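Local structure of molybdopterin biosynthesis moeA protein (Pyrococcus horikoshii, 1WU2) at residues V8-A13 against N308-H313; T279-G284 against F304-L309; V328-Q333 against G353-I358; Q333-S338 against Y385-E390; E344-Y349 against L376-D381. The protein probably takes part in the last steps of molybdenum cofactor synthesis, inserting molybdenum into molybdopterin. All blocks are in the same frame, centred on the assembly; numbering follows the deposited sequence.

Interaction 1. Residues V8-A13 against N308-H313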
# COMPACT_ATOMS: atom_id res chain seq x y z
N VAL A 8 -14.15 20.32 -20.12
CA VAL A 8 -15.16 19.96 -19.14
C VAL A 8 -14.48 19.82 -17.76
O VAL A 8 -13.41 19.22 -17.66
CB VAL A 8 -16.00 18.68 -19.54
CG1 VAL A 8 -15.61 18.11 -20.91
CG2 VAL A 8 -15.95 17.59 -18.48
N PRO A 9 -15.08 20.41 -16.72
CA PRO A 9 -14.50 20.33 -15.37
C PRO A 9 -14.22 18.89 -14.94
O PRO A 9 -14.89 17.98 -15.41
CB PRO A 9 -15.58 20.96 -14.48
CG PRO A 9 -16.34 21.85 -15.38
CD PRO A 9 -16.33 21.19 -16.73
N TYR A 10 -13.25 18.71 -14.05
CA TYR A 10 -12.85 17.38 -13.61
C TYR A 10 -13.99 16.60 -12.95
O TYR A 10 -14.17 15.42 -13.25
CB TYR A 10 -11.67 17.47 -12.63
CG TYR A 10 -11.38 16.15 -11.93
CD1 TYR A 10 -11.10 15.00 -12.66
CD2 TYR A 10 -11.40 16.06 -10.55
CE1 TYR A 10 -10.84 13.80 -12.03
CE2 TYR A 10 -11.13 14.86 -9.91
CZ TYR A 10 -10.86 13.73 -10.65
OH TYR A 10 -10.60 12.54 -10.02
N ARG A 11 -14.74 17.24 -12.07
CA ARG A 11 -15.79 16.55 -11.31
C ARG A 11 -16.95 16.11 -12.21
O ARG A 11 -17.55 15.07 -11.96
CB ARG A 11 -16.31 17.42 -10.16
CG ARG A 11 -15.29 17.62 -9.02
CD ARG A 11 -15.03 16.38 -8.17
NE ARG A 11 -13.85 16.53 -7.32
CZ ARG A 11 -13.24 15.55 -6.66
NH1 ARG A 11 -13.68 14.29 -6.73
NH2 ARG A 11 -12.16 15.81 -5.92
N GLU A 12 -17.25 16.90 -13.24
CA GLU A 12 -18.25 16.50 -14.23
C GLU A 12 -17.73 15.34 -15.09
O GLU A 12 -18.50 14.44 -15.44
CB GLU A 12 -18.63 17.68 -15.14
CG GLU A 12 -19.74 17.34 -16.14
CD GLU A 12 -20.17 18.51 -17.01
OE1 GLU A 12 -19.54 19.59 -16.95
OE2 GLU A 12 -21.15 18.34 -17.77
N ALA A 13 -16.45 15.39 -15.44
CA ALA A 13 -15.83 14.36 -16.27
C ALA A 13 -15.72 13.03 -15.54
O ALA A 13 -15.87 11.97 -16.14
CB ALA A 13 -14.44 14.80 -16.73
N ASN A 308 -4.35 8.18 -11.96
CA ASN A 308 -4.78 8.42 -10.58
C ASN A 308 -6.12 9.15 -10.48
O ASN A 308 -6.91 8.89 -9.57
CB ASN A 308 -3.70 9.18 -9.81
CG ASN A 308 -2.59 8.28 -9.33
OD1 ASN A 308 -2.73 7.59 -8.33
ND2 ASN A 308 -1.47 8.27 -10.05
N LEU A 309 -6.38 10.05 -11.43
CA LEU A 309 -7.58 10.89 -11.39
C LEU A 309 -8.80 10.22 -12.04
O LEU A 309 -9.93 10.61 -11.77
CB LEU A 309 -7.32 12.25 -12.05
CG LEU A 309 -6.37 13.18 -11.29
CD1 LEU A 309 -5.98 14.37 -12.14
CD2 LEU A 309 -7.00 13.67 -9.99
N PHE A 310 -8.57 9.22 -12.89
CA PHE A 310 -9.66 8.58 -13.63
C PHE A 310 -9.63 7.06 -13.50
O PHE A 310 -10.53 6.47 -12.90
CB PHE A 310 -9.61 8.97 -15.11
CG PHE A 310 -10.01 10.39 -15.38
CD1 PHE A 310 -9.09 11.32 -15.83
CD2 PHE A 310 -11.32 10.80 -15.18
CE1 PHE A 310 -9.47 12.63 -16.07
CE2 PHE A 310 -11.70 12.12 -15.43
CZ PHE A 310 -10.77 13.02 -15.87
N VAL A 311 -8.59 6.45 -14.05
CA VAL A 311 -8.51 4.99 -14.16
C VAL A 311 -8.58 4.29 -12.80
O VAL A 311 -9.31 3.32 -12.63
CB VAL A 311 -7.23 4.54 -14.91
CG1 VAL A 311 -7.23 3.03 -15.11
CG2 VAL A 311 -7.11 5.25 -16.25
N LYS A 312 -7.81 4.80 -11.83
CA LYS A 312 -7.76 4.27 -10.48
C LYS A 312 -9.16 4.12 -9.87
O LYS A 312 -9.47 3.10 -9.26
CB LYS A 312 -6.89 5.18 -9.59
CG LYS A 312 -6.93 4.87 -8.10
CD LYS A 312 -5.82 5.57 -7.33
CE LYS A 312 -6.14 7.03 -7.05
NZ LYS A 312 -5.47 7.52 -5.81
N HIS A 313 -9.99 5.13 -10.05
CA HIS A 313 -11.34 5.15 -9.48
C HIS A 313 -12.33 4.28 -10.26
O HIS A 313 -13.27 3.75 -9.67
CB HIS A 313 -11.85 6.59 -9.39
CG HIS A 313 -10.97 7.46 -8.54
ND1 HIS A 313 -10.73 7.20 -7.21
CD2 HIS A 313 -10.24 8.56 -8.85
CE1 HIS A 313 -9.91 8.11 -6.73
NE2 HIS A 313 -9.60 8.95 -7.70
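Tyr10, in the first turn of helix 10-20, reaches across to Leu309 and Phe310 on helix 300-319 and carries most of this buried contact. Its CG stands anti to the backbone N (chi1 169°), and the hydroxyl beyond the ring donates a hydrogen bond to Leu309 O at 2.7 Å from Tyr10 OH. The donor lies in the carbonyl plane, on a lone pair. This part of helix 300-319 has a wider, pi-type turn. The Leu309 side chain also flanks the tyrosine, with Leu309 CB 3.8 Å from Tyr10 CE1. The CD1-CE1 edge of the tyrosine ring also points at the face of Phe310 in an offset edge-to-face pair, the planes at 73° and the centroids 5.5 Å apart; Tyr10 CE1 sits over the phenylalanine face, displaced toward the rim. One turn further on, Ala13 directs CB toward the edge of the same phenyl ring, 4.0 Å from Phe310 CE2. Phe310 is thus met by Tyr10 over a face and by Ala13 near its plane, and it also stacks with Phe287. The arrangement is a helix-to-helix packing that attaches the chain's N-terminal helix to the last helix of the probable molybdopterin-binding domain.

Interaction 2. Residues T279-G284 against F304-L309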
# COMPACT_ATOMS: atom_id res chain seq x y z
N THR A 279 -10.33 17.96 -21.15
CA THR A 279 -10.75 18.09 -19.77
C THR A 279 -9.92 19.16 -19.06
O THR A 279 -8.95 19.69 -19.61
CB THR A 279 -10.66 16.70 -19.06
OG1 THR A 279 -11.57 16.65 -17.96
CG2 THR A 279 -9.30 16.46 -18.44
N THR A 280 -10.30 19.44 -17.83
CA THR A 280 -9.77 20.59 -17.10
C THR A 280 -8.44 20.30 -16.37
O THR A 280 -7.71 21.23 -16.02
CB THR A 280 -10.88 21.08 -16.13
OG1 THR A 280 -11.67 22.08 -16.78
CG2 THR A 280 -10.33 21.79 -14.94
N ILE A 281 -8.09 19.03 -16.18
CA ILE A 281 -6.90 18.68 -15.39
C ILE A 281 -5.59 19.15 -16.05
O ILE A 281 -5.52 19.35 -17.26
CB ILE A 281 -6.84 17.16 -15.07
CG1 ILE A 281 -6.48 16.33 -16.31
CG2 ILE A 281 -8.16 16.69 -14.46
CD1 ILE A 281 -6.05 14.91 -15.98
N LYS A 282 -4.56 19.30 -15.22
CA LYS A 282 -3.25 19.76 -15.66
C LYS A 282 -2.18 19.17 -14.73
O LYS A 282 -2.19 19.46 -13.54
CB LYS A 282 -3.17 21.29 -15.63
CG LYS A 282 -1.91 21.87 -16.27
CD LYS A 282 -1.67 23.32 -15.86
CE LYS A 282 -0.30 23.82 -16.29
NZ LYS A 282 0.56 24.19 -15.13
N PRO A 283 -1.27 18.33 -15.25
CA PRO A 283 -1.26 17.87 -16.64
C PRO A 283 -2.37 16.87 -16.95
O PRO A 283 -3.15 16.53 -16.05
CB PRO A 283 0.11 17.20 -16.77
CG PRO A 283 0.45 16.74 -15.39
CD PRO A 283 -0.15 17.76 -14.47
N GLY A 284 -2.44 16.41 -18.19
CA GLY A 284 -3.42 15.42 -18.61
C GLY A 284 -4.67 15.99 -19.25
O GLY A 284 -5.68 15.30 -19.36
N PHE A 304 0.33 9.38 -15.67
CA PHE A 304 0.25 9.07 -14.25
C PHE A 304 -0.88 9.84 -13.58
O PHE A 304 -1.66 9.28 -12.82
CB PHE A 304 1.58 9.40 -13.57
CG PHE A 304 1.65 9.02 -12.11
CD1 PHE A 304 2.01 7.73 -11.73
CD2 PHE A 304 1.38 9.96 -11.12
CE1 PHE A 304 2.09 7.38 -10.39
CE2 PHE A 304 1.46 9.62 -9.78
CZ PHE A 304 1.81 8.33 -9.41
N ALA A 305 -0.97 11.13 -13.87
CA ALA A 305 -2.03 11.98 -13.35
C ALA A 305 -3.40 11.54 -13.88
O ALA A 305 -4.39 11.55 -13.15
CB ALA A 305 -1.77 13.43 -13.72
N GLN A 306 -3.44 11.14 -15.14
CA GLN A 306 -4.67 10.65 -15.75
C GLN A 306 -5.10 9.31 -15.14
O GLN A 306 -6.29 9.04 -15.03
CB GLN A 306 -4.51 10.51 -17.26
CG GLN A 306 -4.58 11.84 -17.99
CD GLN A 306 -4.18 11.74 -19.45
OE1 GLN A 306 -3.69 10.69 -19.89
NE2 GLN A 306 -4.38 12.82 -20.19
N PHE A 307 -4.13 8.49 -14.75
CA PHE A 307 -4.44 7.19 -14.17
C PHE A 307 -5.01 7.36 -12.77
O PHE A 307 -6.03 6.78 -12.44
CB PHE A 307 -3.21 6.28 -14.13
CG PHE A 307 -3.48 4.94 -13.53
CD1 PHE A 307 -3.87 3.87 -14.32
CD2 PHE A 307 -3.39 4.75 -12.16
CE1 PHE A 307 -4.15 2.64 -13.75
CE2 PHE A 307 -3.66 3.52 -11.58
CZ PHE A 307 -4.05 2.47 -12.38
N ASN A 308 -4.35 8.18 -11.96
CA ASN A 308 -4.78 8.42 -10.58
C ASN A 308 -6.12 9.15 -10.48
O ASN A 308 -6.91 8.89 -9.57
CB ASN A 308 -3.70 9.18 -9.81
CG ASN A 308 -2.59 8.28 -9.33
OD1 ASN A 308 -2.73 7.59 -8.33
ND2 ASN A 308 -1.47 8.27 -10.05
N LEU A 309 -6.38 10.05 -11.43
CA LEU A 309 -7.58 10.89 -11.39
C LEU A 309 -8.80 10.22 -12.04
O LEU A 309 -9.93 10.61 -11.77
CB LEU A 309 -7.32 12.25 -12.05
CG LEU A 309 -6.37 13.18 -11.29
CD1 LEU A 309 -5.98 14.37 -12.14
CD2 LEU A 309 -7.00 13.67 -9.99
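Ile281 and Leu309 point at each other tip to tip, Ile281 CD1 lying 3.9 Å from Leu309 CD1, while Gln306 crosses the isoleucine at about a right angle. In Ile281, CG1 sits between the backbone N and the carbonyl carbon (chi1 73°), and its terminal methyl also packs 4.0 Å from Gln306 CG. The glutamine runs extended beyond CG to the backbone of Gly284, where Gln306 NE2 donates to Gly284 O at 2.9 Å. That bond is nearly straight (168°). The acceptor lies in the glutamine amide plane, whereas the donor stands above the plane of the glycine carbonyl. Gly284 CA lies only 3.2 Å from Gln306 NE2, a close approach at a residue without a side chain. Beside it, the ring of Pro283, which follows a cis peptide bond, rests its CG 4.3 Å from Ala305 CB. Helix 300-319 is thereby packed against strand 281-282, which pairs in parallel with strand 343-351; Phe345 of that strand touches both Ala305 and Leu309.

Interaction 3. Residues V328-Q333 against G353-I358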
# COMPACT_ATOMS: atom_id res chain seq x y z
N VAL A 328 -4.03 12.17 3.81
CA VAL A 328 -3.17 12.60 4.91
C VAL A 328 -3.16 14.13 5.03
O VAL A 328 -3.12 14.84 4.03
CB VAL A 328 -1.72 12.10 4.69
CG1 VAL A 328 -0.81 12.54 5.82
CG2 VAL A 328 -1.69 10.59 4.53
N LYS A 329 -3.21 14.61 6.27
CA LYS A 329 -3.11 16.04 6.58
C LYS A 329 -1.63 16.43 6.65
O LYS A 329 -0.84 15.74 7.29
CB LYS A 329 -3.80 16.33 7.91
CG LYS A 329 -3.79 17.80 8.36
CD LYS A 329 -3.97 17.93 9.88
CE LYS A 329 -5.19 18.76 10.24
NZ LYS A 329 -5.54 18.64 11.69
N ALA A 330 -1.27 17.54 6.01
CA ALA A 330 0.13 17.97 5.94
C ALA A 330 0.27 19.48 5.83
O ALA A 330 -0.56 20.15 5.22
CB ALA A 330 0.82 17.29 4.77
N ILE A 331 1.34 20.01 6.41
CA ILE A 331 1.67 21.43 6.29
C ILE A 331 2.49 21.62 5.02
O ILE A 331 3.46 20.91 4.79
CB ILE A 331 2.46 21.91 7.53
CG1 ILE A 331 1.61 21.74 8.80
CG2 ILE A 331 2.88 23.38 7.37
CD1 ILE A 331 2.08 20.60 9.68
N LEU A 332 2.10 22.60 4.21
CA LEU A 332 2.69 22.80 2.90
C LEU A 332 4.00 23.59 3.01
O LEU A 332 4.03 24.65 3.62
CB LEU A 332 1.70 23.53 2.00
CG LEU A 332 1.90 23.48 0.49
CD1 LEU A 332 1.86 22.06 -0.03
CD2 LEU A 332 0.82 24.32 -0.18
N GLN A 333 5.07 23.06 2.42
CA GLN A 333 6.39 23.67 2.51
C GLN A 333 6.55 24.91 1.63
O GLN A 333 7.22 25.86 2.02
CB GLN A 333 7.48 22.65 2.14
CG GLN A 333 8.90 23.11 2.51
CD GLN A 333 9.95 22.06 2.21
OE1 GLN A 333 9.80 20.90 2.57
NE2 GLN A 333 11.03 22.48 1.54
N GLY A 353 5.18 14.95 8.40
CA GLY A 353 4.03 15.83 8.40
C GLY A 353 4.14 17.06 7.50
O GLY A 353 3.45 18.05 7.74
N ILE A 354 4.99 17.00 6.49
CA ILE A 354 5.26 18.16 5.62
C ILE A 354 5.20 17.75 4.15
O ILE A 354 5.87 16.81 3.73
CB ILE A 354 6.63 18.79 5.98
CG1 ILE A 354 6.55 19.56 7.30
CG2 ILE A 354 7.12 19.72 4.86
CD1 ILE A 354 7.82 19.51 8.12
N ALA A 355 4.39 18.47 3.37
CA ALA A 355 4.27 18.27 1.93
C ALA A 355 5.21 19.20 1.16
O ALA A 355 4.95 20.39 1.03
CB ALA A 355 2.82 18.51 1.49
N ARG A 356 6.30 18.63 0.64
CA ARG A 356 7.27 19.36 -0.17
C ARG A 356 6.92 19.22 -1.64
O ARG A 356 6.88 18.12 -2.17
CB ARG A 356 8.68 18.81 0.08
CG ARG A 356 9.79 19.50 -0.73
CD ARG A 356 11.20 19.16 -0.26
NE ARG A 356 11.51 17.73 -0.38
CZ ARG A 356 11.77 17.09 -1.52
NH1 ARG A 356 11.78 17.73 -2.69
NH2 ARG A 356 12.04 15.79 -1.50
N VAL A 357 6.66 20.34 -2.31
CA VAL A 357 6.23 20.32 -3.70
C VAL A 357 7.41 20.06 -4.65
O VAL A 357 8.41 20.77 -4.62
CB VAL A 357 5.55 21.66 -4.09
CG1 VAL A 357 5.19 21.68 -5.58
CG2 VAL A 357 4.30 21.87 -3.25
N ILE A 358 7.27 19.03 -5.48
CA ILE A 358 8.19 18.79 -6.58
C ILE A 358 7.67 19.52 -7.81
O ILE A 358 6.59 19.19 -8.32
CB ILE A 358 8.33 17.28 -6.87
CG1 ILE A 358 8.84 16.54 -5.63
CG2 ILE A 358 9.28 17.03 -8.04
CD1 ILE A 358 7.79 15.76 -4.95
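The amide of Gln333 and the guanidinium of Arg356 end two side chains that lie side by side and point the same way, their planes turned 54° apart. The contact between them runs through the aliphatic part of the arginine: Gln333 OE1 comes within 3.4 Å of Arg356 CB, and Gln333 NE2 is 3.8 Å from Arg356 CD. Both side chains have CG anti to the backbone N, and the arginine then bends at chi3 (61°). Ile354 CG2 approaches the same amide, 3.7 Å from Gln333 OE1.

The backbones form a parallel pair, with Ile331 opposite Ile354 and Leu332 opposite Ala355. Three hydrogen bonds join them: Ile331 N to Gly353 O, Ala355 N to Ile331 O at 3.0 Å, and Gln333 N to Ala355 O at 3.0 Å. The last is the straightest, at 171°. Ile331 and Ile354 lie on one face of the sheet. On the other, Leu332 CD1 packs 4.0 Å from both Ala355 CB and Val357 CG2, and Ala330 CB meets Ala355 CB. Strand 327-332 also pairs with strand 390-395, and its Val328 packs on Val328 of the second subunit. The directional hold therefore comes from the three backbone bonds, to which the buried Ala330, Leu332, Ala355 and Val357 add apolar packing, while Gln333 and Arg356 meet by van der Waals contact without a hydrogen bond between them.

Interaction 4. Residues Q333-S338 against Y385-E390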
# COMPACT_ATOMS: atom_id res chain seq x y z
N GLN A 333 5.07 23.06 2.42
CA GLN A 333 6.39 23.67 2.51
C GLN A 333 6.55 24.91 1.63
O GLN A 333 7.22 25.86 2.02
CB GLN A 333 7.48 22.65 2.14
CG GLN A 333 8.90 23.11 2.51
CD GLN A 333 9.95 22.06 2.21
OE1 GLN A 333 9.80 20.90 2.57
NE2 GLN A 333 11.03 22.48 1.54
N ASP A 334 5.94 24.87 0.44
CA ASP A 334 6.13 25.91 -0.57
C ASP A 334 4.80 26.44 -1.09
O ASP A 334 3.77 25.80 -0.94
CB ASP A 334 6.95 25.36 -1.74
CG ASP A 334 8.12 24.50 -1.30
OD1 ASP A 334 9.04 25.03 -0.64
OD2 ASP A 334 8.20 23.28 -1.56
N ASP A 335 4.85 27.62 -1.72
CA ASP A 335 3.69 28.19 -2.38
C ASP A 335 3.41 27.43 -3.67
O ASP A 335 4.34 27.07 -4.39
CB ASP A 335 3.92 29.67 -2.72
CG ASP A 335 4.21 30.53 -1.49
OD1 ASP A 335 5.04 31.46 -1.59
OD2 ASP A 335 3.67 30.36 -0.39
N ILE A 336 2.14 27.16 -3.94
CA ILE A 336 1.70 26.60 -5.22
C ILE A 336 0.75 27.57 -5.90
O ILE A 336 -0.46 27.52 -5.64
CB ILE A 336 1.00 25.22 -5.03
CG1 ILE A 336 1.78 24.32 -4.09
CG2 ILE A 336 0.83 24.53 -6.39
CD1 ILE A 336 1.00 23.11 -3.62
N PRO A 337 1.25 28.45 -6.75
CA PRO A 337 0.37 29.27 -7.59
C PRO A 337 -0.39 28.38 -8.57
O PRO A 337 0.17 27.39 -9.05
CB PRO A 337 1.33 30.23 -8.30
CG PRO A 337 2.67 29.62 -8.20
CD PRO A 337 2.68 28.75 -6.99
N SER A 338 -1.64 28.73 -8.85
CA SER A 338 -2.52 27.86 -9.63
C SER A 338 -3.40 28.65 -10.59
O SER A 338 -3.91 29.72 -10.26
CB SER A 338 -3.41 27.04 -8.70
OG SER A 338 -2.65 26.32 -7.75
N TYR A 385 -2.32 27.77 -2.98
CA TYR A 385 -2.11 27.70 -1.54
C TYR A 385 -0.76 28.29 -1.15
O TYR A 385 0.21 28.22 -1.91
CB TYR A 385 -2.17 26.25 -1.06
CG TYR A 385 -3.42 25.50 -1.46
CD1 TYR A 385 -4.67 26.11 -1.41
CD2 TYR A 385 -3.35 24.18 -1.89
CE1 TYR A 385 -5.82 25.42 -1.78
CE2 TYR A 385 -4.49 23.48 -2.26
CZ TYR A 385 -5.73 24.11 -2.20
OH TYR A 385 -6.86 23.43 -2.57
N ARG A 386 -0.69 28.87 0.05
CA ARG A 386 0.54 29.41 0.60
C ARG A 386 1.23 28.36 1.46
O ARG A 386 0.60 27.41 1.92
CB ARG A 386 0.26 30.63 1.47
CG ARG A 386 -0.57 31.72 0.80
CD ARG A 386 -1.97 31.93 1.39
NE ARG A 386 -2.16 33.29 1.89
CZ ARG A 386 -1.66 33.77 3.03
NH1 ARG A 386 -0.91 33.01 3.82
NH2 ARG A 386 -1.90 35.03 3.38
N ARG A 387 2.53 28.55 1.69
CA ARG A 387 3.27 27.73 2.63
C ARG A 387 2.77 28.03 4.04
O ARG A 387 2.53 29.19 4.38
CB ARG A 387 4.78 27.99 2.52
CG ARG A 387 5.21 29.41 2.88
CD ARG A 387 6.52 29.85 2.22
NE ARG A 387 7.12 31.01 2.89
CZ ARG A 387 6.70 32.27 2.78
NH1 ARG A 387 5.65 32.58 2.02
NH2 ARG A 387 7.34 33.23 3.43
N GLY A 388 2.58 26.99 4.84
CA GLY A 388 1.97 27.11 6.16
C GLY A 388 0.54 26.60 6.19
O GLY A 388 0.09 26.10 7.22
N GLU A 389 -0.17 26.75 5.07
CA GLU A 389 -1.53 26.22 4.94
C GLU A 389 -1.52 24.70 5.03
O GLU A 389 -0.67 24.04 4.44
CB GLU A 389 -2.15 26.61 3.59
CG GLU A 389 -2.77 28.00 3.54
CD GLU A 389 -3.79 28.13 2.42
OE1 GLU A 389 -4.87 27.51 2.52
OE2 GLU A 389 -3.51 28.86 1.44
N GLU A 390 -2.47 24.14 5.77
CA GLU A 390 -2.67 22.70 5.81
C GLU A 390 -3.41 22.24 4.57
O GLU A 390 -4.37 22.88 4.13
CB GLU A 390 -3.44 22.30 7.07
CG GLU A 390 -2.68 22.59 8.35
CD GLU A 390 -3.35 21.99 9.57
OE1 GLU A 390 -4.56 22.26 9.78
OE2 GLU A 390 -2.67 21.24 10.32
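A surface contact joins Asp335 and Ile336 to Tyr385 and Arg387 in the C-terminal domain, where the two-stranded antiparallel sheet of 336-337 and 384-385 runs into a type II turn, Arg386 to Glu389. Ile336 and Tyr385 form an antiparallel hydrogen-bonded pair. Ile336 N donates to Tyr385 O at 3.0 Å, while the return bond from Tyr385 N to Ile336 O is longer, 3.3 Å, and more bent, 139°. Next to this pair the side chain of Asp335 continues the link: its OD2 accepts from Arg387 N at 3.0 Å, met nearly along the C-O axis. Asp335 OD2 also lies at the edge of the arginine guanidinium, but the salt bridge to Arg387 NH1 is long, 3.8 Å, and the two planes stand 81° apart. The backbone bond is therefore the closer of the two links. In Arg387, chi1 of 64° puts CG between the backbone N and the carbonyl carbon, 3.7 Å from Asp335 OD2. Arg387 CB rests 3.3 Å from Gln333 O. Within the turn, Arg386 N donates to Glu389 OE2. Below the surface, Ile336 packs on Leu376 and Ile378 of strand 374-378, on Ile346 of strand 343-351 and on Val357 of strand 354-357, while Tyr385 reaches Leu332 of strand 327-332.

Interaction 5. Residues E344-Y349 against L376-D381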
# COMPACT_ATOMS: atom_id res chain seq x y z
N GLU A 344 -5.44 21.21 -10.78
CA GLU A 344 -4.01 20.92 -10.67
C GLU A 344 -3.74 19.57 -10.02
O GLU A 344 -4.19 19.31 -8.91
CB GLU A 344 -3.27 22.00 -9.85
CG GLU A 344 -3.75 23.44 -10.03
CD GLU A 344 -3.49 23.99 -11.42
OE1 GLU A 344 -2.71 23.37 -12.18
OE2 GLU A 344 -4.08 25.04 -11.74
N PHE A 345 -3.01 18.72 -10.73
CA PHE A 345 -2.42 17.51 -10.15
C PHE A 345 -0.98 17.87 -9.79
O PHE A 345 -0.14 18.04 -10.67
CB PHE A 345 -2.48 16.36 -11.16
CG PHE A 345 -2.01 15.04 -10.62
CD1 PHE A 345 -0.69 14.64 -10.78
CD2 PHE A 345 -2.89 14.18 -9.98
CE1 PHE A 345 -0.25 13.41 -10.30
CE2 PHE A 345 -2.47 12.94 -9.50
CZ PHE A 345 -1.14 12.56 -9.66
N ILE A 346 -0.72 17.99 -8.50
CA ILE A 346 0.57 18.46 -8.00
C ILE A 346 1.29 17.33 -7.29
O ILE A 346 0.77 16.76 -6.35
CB ILE A 346 0.37 19.64 -7.02
CG1 ILE A 346 -0.36 20.80 -7.70
CG2 ILE A 346 1.71 20.10 -6.45
CD1 ILE A 346 0.33 21.34 -8.95
N LYS A 347 2.51 17.04 -7.74
CA LYS A 347 3.31 15.98 -7.14
C LYS A 347 3.96 16.47 -5.85
O LYS A 347 4.53 17.56 -5.81
CB LYS A 347 4.37 15.49 -8.14
CG LYS A 347 3.77 14.85 -9.39
CD LYS A 347 4.74 14.87 -10.57
CE LYS A 347 4.77 16.23 -11.28
NZ LYS A 347 3.47 16.57 -11.93
N ILE A 348 3.86 15.65 -4.81
CA ILE A 348 4.31 15.99 -3.46
C ILE A 348 5.24 14.91 -2.93
O ILE A 348 4.98 13.74 -3.12
CB ILE A 348 3.07 16.07 -2.52
CG1 ILE A 348 2.10 17.17 -2.97
CG2 ILE A 348 3.50 16.24 -1.06
CD1 ILE A 348 2.65 18.57 -2.91
N TYR A 349 6.32 15.30 -2.25
CA TYR A 349 7.04 14.37 -1.39
C TYR A 349 6.68 14.65 0.05
O TYR A 349 7.04 15.69 0.60
CB TYR A 349 8.56 14.43 -1.57
CG TYR A 349 9.25 13.27 -0.87
CD1 TYR A 349 9.83 13.42 0.39
CD2 TYR A 349 9.28 12.01 -1.45
CE1 TYR A 349 10.44 12.35 1.04
CE2 TYR A 349 9.89 10.93 -0.82
CZ TYR A 349 10.47 11.11 0.42
OH TYR A 349 11.06 10.03 1.04
N LEU A 376 -1.43 16.25 -4.55
CA LEU A 376 -2.38 17.22 -4.04
C LEU A 376 -3.26 17.66 -5.21
O LEU A 376 -2.77 17.87 -6.31
CB LEU A 376 -1.63 18.42 -3.46
CG LEU A 376 -2.41 19.71 -3.23
CD1 LEU A 376 -3.45 19.51 -2.15
CD2 LEU A 376 -1.47 20.83 -2.88
N GLU A 377 -4.55 17.81 -4.96
CA GLU A 377 -5.47 18.29 -5.97
C GLU A 377 -5.96 19.69 -5.60
O GLU A 377 -6.43 19.91 -4.48
CB GLU A 377 -6.65 17.34 -6.10
CG GLU A 377 -6.28 15.98 -6.69
CD GLU A 377 -7.31 14.92 -6.38
OE1 GLU A 377 -8.36 14.88 -7.06
OE2 GLU A 377 -7.08 14.12 -5.45
N ILE A 378 -5.82 20.62 -6.53
CA ILE A 378 -6.27 21.99 -6.36
C ILE A 378 -7.42 22.23 -7.34
O ILE A 378 -7.21 22.22 -8.55
CB ILE A 378 -5.12 22.98 -6.63
CG1 ILE A 378 -3.90 22.62 -5.77
CG2 ILE A 378 -5.57 24.42 -6.36
CD1 ILE A 378 -2.64 23.40 -6.10
N PRO A 379 -8.64 22.43 -6.83
CA PRO A 379 -9.80 22.71 -7.69
C PRO A 379 -9.64 23.96 -8.57
O PRO A 379 -8.73 24.77 -8.38
CB PRO A 379 -10.95 22.91 -6.70
CG PRO A 379 -10.51 22.23 -5.45
CD PRO A 379 -9.03 22.37 -5.41
N GLU A 380 -10.57 24.09 -9.52
CA GLU A 380 -10.53 25.14 -10.54
C GLU A 380 -10.74 26.53 -9.97
O GLU A 380 -10.17 27.50 -10.47
CB GLU A 380 -11.61 24.88 -11.59
CG GLU A 380 -11.39 23.61 -12.41
CD GLU A 380 -12.24 22.43 -11.94
OE1 GLU A 380 -12.63 22.38 -10.75
OE2 GLU A 380 -12.51 21.54 -12.77
N ASP A 381 -11.55 26.62 -8.92
CA ASP A 381 -11.89 27.90 -8.30
C ASP A 381 -10.86 28.40 -7.27
O ASP A 381 -11.15 29.32 -6.50
CB ASP A 381 -13.29 27.82 -7.66
CG ASP A 381 -13.36 26.84 -6.50
OD1 ASP A 381 -12.41 26.05 -6.30
OD2 ASP A 381 -14.34 26.77 -5.73
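Glu344 and Ile346 of strand 343-351 are bonded to Ile378 and Leu376 of strand 374-378 by four backbone hydrogen bonds. Each residue pair exchanges two: Ile346 N donates to Leu376 O at 3.0 Å and Leu376 N to Ile346 O at 2.9 Å, while Glu344 N reaches Ile378 O at 3.0 Å and is answered by a longer bond from Ile378 N to Glu344 O. Phe345 and Glu377 form the non-hydrogen-bonded pair between them. There Glu377 CA makes a CA-H...O contact of 3.4 Å with Glu344 O. This is a regular antiparallel ladder within the mixed sheet of the MoeA C-terminal domain, and the strand axes, running at 152° to each other, show a clear twist.

Apolar packing covers the face that carries Glu344, Ile346, Leu376 and Ile378. Ile378 CD1 meets Ile346 CG1 at 3.8 Å, and Ile348 CG1 lies 4.0 Å from Leu376 CB. Glu344 takes part through its aliphatic portion: CG, beside the backbone N (chi1 -37°), lies 3.7 Å from Ile378 CB. Its chain then bends at chi2 (-66°), and the carboxylate leads away from the strand opposite, with OE2 weakly bonded to Gln339 N.

On the opposite face, Phe345 stacks with Tyr375, while Glu377 touches Leu309 of helix 300-319 and its OE1 is hydrogen-bonded to Tyr343 OH.

Overall arrangement
Interactions 1 and 2 have centres about 7 Å apart and share Asn308 and Leu309 on helix 300-319, which packs against helix 10-20 and strand 281-282. Interaction 5, its centre about 10 Å from that of interaction 2, connects this region to the C-terminal domain: Lys282 O accepts from Phe345 N at 3.0 Å, and Tyr10 N is bonded to Glu380 OE2 at 3.2 Å. Interactions 3 and 4 share Gln333 and are joined where Gly388 N meets Leu332 O. They do not touch interaction 1, whose centre is about 23 Å from each of theirs. Interaction 5 lies between, bonded to interaction 3 through Tyr349 N and Arg356 O, and touches interaction 4 where Tyr385 CE2 lies 3.7 Å from Ile378 CG1.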